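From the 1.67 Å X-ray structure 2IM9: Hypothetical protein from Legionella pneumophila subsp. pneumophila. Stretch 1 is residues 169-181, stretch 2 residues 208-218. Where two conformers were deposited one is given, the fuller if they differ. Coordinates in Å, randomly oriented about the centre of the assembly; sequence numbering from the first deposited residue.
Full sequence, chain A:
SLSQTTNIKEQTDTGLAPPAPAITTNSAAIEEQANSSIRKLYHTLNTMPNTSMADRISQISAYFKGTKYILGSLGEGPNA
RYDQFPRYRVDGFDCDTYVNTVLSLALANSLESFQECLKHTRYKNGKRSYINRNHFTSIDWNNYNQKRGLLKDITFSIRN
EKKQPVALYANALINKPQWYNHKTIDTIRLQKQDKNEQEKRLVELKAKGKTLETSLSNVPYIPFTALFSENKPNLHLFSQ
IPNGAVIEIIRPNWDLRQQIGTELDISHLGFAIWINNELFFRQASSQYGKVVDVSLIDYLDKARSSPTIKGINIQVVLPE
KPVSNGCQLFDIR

Stretch 1 169-181: YANALINKPQWYN
Stretch 2, residues 208-218: KGKTLETSLSN

Strand 173-175 runs antiparallel to strand 214-216, with 167° between their directions and a closest axis approach of 4.6 Å. Leu173 CA lies 4.3 Å from Leu216 CA, Ile174 CA lies 5.2 Å from Ser215 CA, and Asn175 CA lies 4.5 Å from Thr214 CA. Backbone phi/psi values are extended, from -90/104 at Leu173 to -137/133 at Ser215.

Ile174 and Ser215 form the hydrogen-bonded pair. Ile174 N donates to Ser215 O at 2.8 Å, and Ser215 N donates to Ile174 O at 2.9 Å. The ladder continues beyond the strands: Ser217 N donates to Ala172 O at 2.9 Å, nearly straight at 171°. Ala172 N is satisfied by a side chain, Ser217 OG, also at 2.9 Å; chi1 of Ser217 is p. Asn171 (chi1 m) brings ND2 to Ser217 O at 2.9 Å. The same ND2 makes a weak bond to Asn218 OD1 at 2.9 Å. At the other end, Lys176 N reaches Glu213 O in a weak bond of 3.4 Å.

Leu173, Asn175, Thr214 and Leu216 share one face of the sheet. Leu173 (t, p) packs its CD1 against Thr214 CG2 at 3.6 Å and Leu216 CB at 4.0 Å. Ile174 and Ser215 point to the other face.

Helix 176-181 follows directly. Asn175 (chi1 t) caps it, OD1 accepting from Gln178 N at 3.0 Å. In stretch 2, Gly209 to Leu212 form a type I turn, closed by Leu212 N to Gly209 O at 3.1 Å. Thr211 OG1 donates to Lys208 O at 2.7 Å.

Gly209 CA lies over one face of the Tyr180 ring, 3.9 Å from the centroid of CG, CD1, CD2, CE1, CE2 and CZ. An ideal CB here would clash with Tyr180 CG. Tyr180 CE1 also meets Leu212 CD1 at 3.5 Å, an apolar contact.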

# COMPACT_ATOMS: atom_id res chain seq x y z
N TYR A 169 7.61 -2.57 -18.62
CA TYR A 169 8.12 -1.71 -17.55
C TYR A 169 7.44 -0.35 -17.57
O TYR A 169 7.35 0.31 -18.63
CB TYR A 169 9.64 -1.49 -17.68
CG TYR A 169 10.49 -2.74 -17.56
CD1 TYR A 169 10.76 -3.31 -16.31
CD2 TYR A 169 11.06 -3.32 -18.69
CE1 TYR A 169 11.54 -4.45 -16.20
CE2 TYR A 169 11.86 -4.46 -18.59
CZ TYR A 169 12.09 -5.02 -17.36
OH TYR A 169 12.89 -6.15 -17.29
N ALA A 170 6.95 0.07 -16.40
CA ALA A 170 6.48 1.44 -16.21
C ALA A 170 7.57 2.23 -15.49
O ALA A 170 8.19 1.72 -14.57
CB ALA A 170 5.22 1.44 -15.38
N ASN A 171 7.78 3.47 -15.92
CA ASN A 171 8.73 4.35 -15.26
C ASN A 171 8.06 5.68 -14.92
O ASN A 171 7.26 6.21 -15.70
CB ASN A 171 9.93 4.65 -16.15
CG ASN A 171 10.49 3.41 -16.80
OD1 ASN A 171 10.56 3.33 -18.04
ND2 ASN A 171 10.87 2.43 -16.00
N ALA A 172 8.37 6.20 -13.75
CA ALA A 172 8.00 7.57 -13.43
C ALA A 172 9.21 8.19 -12.79
O ALA A 172 9.89 7.55 -12.01
CB ALA A 172 6.83 7.59 -12.48
N LEU A 173 9.46 9.45 -13.12
CA LEU A 173 10.56 10.16 -12.48
C LEU A 173 10.01 10.85 -11.24
O LEU A 173 9.28 11.84 -11.34
CB LEU A 173 11.20 11.17 -13.43
CG LEU A 173 12.44 11.83 -12.86
CD1 LEU A 173 13.53 10.81 -12.60
CD2 LEU A 173 12.92 12.90 -13.82
N ILE A 174 10.32 10.26 -10.09
CA ILE A 174 9.78 10.69 -8.79
C ILE A 174 10.71 11.73 -8.23
O ILE A 174 11.82 11.41 -7.78
CB ILE A 174 9.63 9.54 -7.75
CG1 ILE A 174 8.88 8.33 -8.32
CG2 ILE A 174 8.99 10.07 -6.47
CD1 ILE A 174 7.43 8.57 -8.68
N ASN A 175 10.27 12.98 -8.25
CA ASN A 175 11.10 14.11 -7.85
C ASN A 175 10.63 14.53 -6.46
O ASN A 175 9.66 15.29 -6.33
CB ASN A 175 10.89 15.24 -8.87
CG ASN A 175 11.80 16.45 -8.63
OD1 ASN A 175 12.10 16.79 -7.49
ND2 ASN A 175 12.21 17.13 -9.72
N LYS A 176 11.28 14.02 -5.41
CA LYS A 176 10.83 14.32 -4.04
C LYS A 176 10.88 15.82 -3.71
O LYS A 176 9.89 16.36 -3.18
CB LYS A 176 11.58 13.49 -3.00
CG LYS A 176 11.10 12.07 -2.96
CD LYS A 176 11.67 11.32 -1.74
CE LYS A 176 11.22 9.87 -1.79
NZ LYS A 176 11.86 9.01 -0.75
N PRO A 177 11.99 16.52 -4.04
CA PRO A 177 11.97 17.95 -3.72
C PRO A 177 10.83 18.73 -4.37
O PRO A 177 10.24 19.61 -3.73
CB PRO A 177 13.34 18.45 -4.21
CG PRO A 177 14.22 17.22 -4.12
CD PRO A 177 13.29 16.11 -4.61
N GLN A 178 10.47 18.40 -5.61
CA GLN A 178 9.34 19.10 -6.24
C GLN A 178 7.99 18.69 -5.62
O GLN A 178 7.06 19.50 -5.48
CB GLN A 178 9.34 18.88 -7.76
CG GLN A 178 8.42 19.86 -8.48
CD GLN A 178 8.85 21.31 -8.26
OE1 GLN A 178 8.25 22.02 -7.46
NE2 GLN A 178 9.90 21.74 -8.93
N TRP A 179 7.89 17.43 -5.20
CA TRP A 179 6.68 16.98 -4.52
C TRP A 179 6.54 17.75 -3.20
O TRP A 179 5.44 18.24 -2.87
CB TRP A 179 6.78 15.48 -4.27
CG TRP A 179 5.61 14.84 -3.56
CD1 TRP A 179 4.35 14.65 -4.05
CD2 TRP A 179 5.64 14.24 -2.26
NE1 TRP A 179 3.57 13.99 -3.12
CE2 TRP A 179 4.34 13.73 -2.01
CE3 TRP A 179 6.63 14.10 -1.28
CZ2 TRP A 179 4.00 13.07 -0.80
CZ3 TRP A 179 6.29 13.44 -0.07
CH2 TRP A 179 4.99 12.95 0.15
N TYR A 180 7.64 17.91 -2.46
CA TYR A 180 7.58 18.68 -1.21
C TYR A 180 7.19 20.11 -1.49
O TYR A 180 6.32 20.65 -0.80
CB TYR A 180 8.88 18.59 -0.40
CG TYR A 180 8.89 17.36 0.45
CD1 TYR A 180 9.37 16.15 -0.05
CD2 TYR A 180 8.35 17.38 1.76
CE1 TYR A 180 9.36 15.00 0.73
CE2 TYR A 180 8.32 16.23 2.54
CZ TYR A 180 8.81 15.05 2.02
OH TYR A 180 8.76 13.92 2.78
N ASN A 181 7.77 20.69 -2.54
CA ASN A 181 7.54 22.10 -2.87
C ASN A 181 6.08 22.39 -3.14
O ASN A 181 5.59 23.47 -2.82
CB ASN A 181 8.42 22.52 -4.05
CG ASN A 181 8.30 23.99 -4.35
OD1 ASN A 181 8.52 24.86 -3.49
ND2 ASN A 181 7.93 24.29 -5.58
N LYS A 208 13.56 20.50 4.59
CA LYS A 208 14.13 19.17 4.58
C LYS A 208 13.87 18.46 3.24
O LYS A 208 14.78 17.86 2.67
CB LYS A 208 13.60 18.32 5.73
CG LYS A 208 14.34 17.01 5.89
CD LYS A 208 15.78 17.21 6.36
CE LYS A 208 16.44 15.88 6.72
NZ LYS A 208 15.87 15.32 8.00
N GLY A 209 12.63 18.54 2.77
CA GLY A 209 12.27 17.97 1.46
C GLY A 209 13.16 18.41 0.30
O GLY A 209 13.46 17.60 -0.59
N LYS A 210 13.63 19.66 0.32
CA LYS A 210 14.51 20.17 -0.75
C LYS A 210 15.83 19.39 -0.89
O LYS A 210 16.43 19.39 -1.96
CB LYS A 210 14.81 21.66 -0.54
N THR A 211 16.24 18.70 0.17
CA THR A 211 17.52 17.97 0.17
C THR A 211 17.39 16.51 -0.30
O THR A 211 18.39 15.77 -0.34
CB THR A 211 18.14 17.96 1.60
OG1 THR A 211 17.40 17.08 2.44
CG2 THR A 211 18.14 19.36 2.20
N LEU A 212 16.17 16.09 -0.62
CA LEU A 212 15.89 14.69 -0.88
C LEU A 212 16.17 14.30 -2.33
O LEU A 212 16.43 15.15 -3.18
CB LEU A 212 14.47 14.32 -0.46
CG LEU A 212 14.12 14.54 1.02
CD1 LEU A 212 12.67 14.11 1.26
CD2 LEU A 212 15.08 13.80 1.94
N GLU A 213 16.06 13.00 -2.59
CA GLU A 213 16.54 12.47 -3.87
C GLU A 213 15.45 12.38 -4.95
O GLU A 213 14.26 12.55 -4.69
CB GLU A 213 17.27 11.13 -3.68
CG GLU A 213 18.44 11.16 -2.69
CD GLU A 213 19.46 12.27 -2.98
OE1 GLU A 213 19.97 12.33 -4.12
OE2 GLU A 213 19.74 13.09 -2.06
N THR A 214 15.91 12.19 -6.19
CA THR A 214 15.02 12.00 -7.34
C THR A 214 15.31 10.59 -7.84
O THR A 214 16.47 10.21 -7.95
CB THR A 214 15.29 13.05 -8.42
OG1 THR A 214 14.81 14.32 -7.94
CG2 THR A 214 14.60 12.69 -9.74
N SER A 215 14.26 9.81 -8.10
CA SER A 215 14.43 8.41 -8.46
C SER A 215 13.53 8.05 -9.61
O SER A 215 12.33 8.37 -9.58
CB SER A 215 14.05 7.50 -7.29
OG SER A 215 14.72 7.88 -6.10
N LEU A 216 14.09 7.37 -10.61
CA LEU A 216 13.28 6.90 -11.72
C LEU A 216 12.81 5.50 -11.37
O LEU A 216 13.62 4.60 -11.13
CB LEU A 216 14.12 6.85 -13.01
CG LEU A 216 13.40 6.44 -14.30
CD1 LEU A 216 12.39 7.48 -14.80
CD2 LEU A 216 14.49 6.16 -15.37
N SER A 217 11.49 5.29 -11.33
CA SER A 217 11.01 3.97 -10.96
C SER A 217 11.20 2.98 -12.11
O SER A 217 11.43 3.37 -13.27
CB SER A 217 9.54 4.03 -10.53
OG SER A 217 8.71 4.30 -11.64
N ASN A 218 11.11 1.69 -11.79
CA ASN A 218 11.15 0.63 -12.81
C ASN A 218 10.19 -0.46 -12.33
O ASN A 218 10.56 -1.39 -11.59
CB ASN A 218 12.58 0.10 -13.00
CG ASN A 218 12.79 -0.52 -14.39
OD1 ASN A 218 12.19 -0.08 -15.38
ND2 ASN A 218 13.69 -1.49 -14.48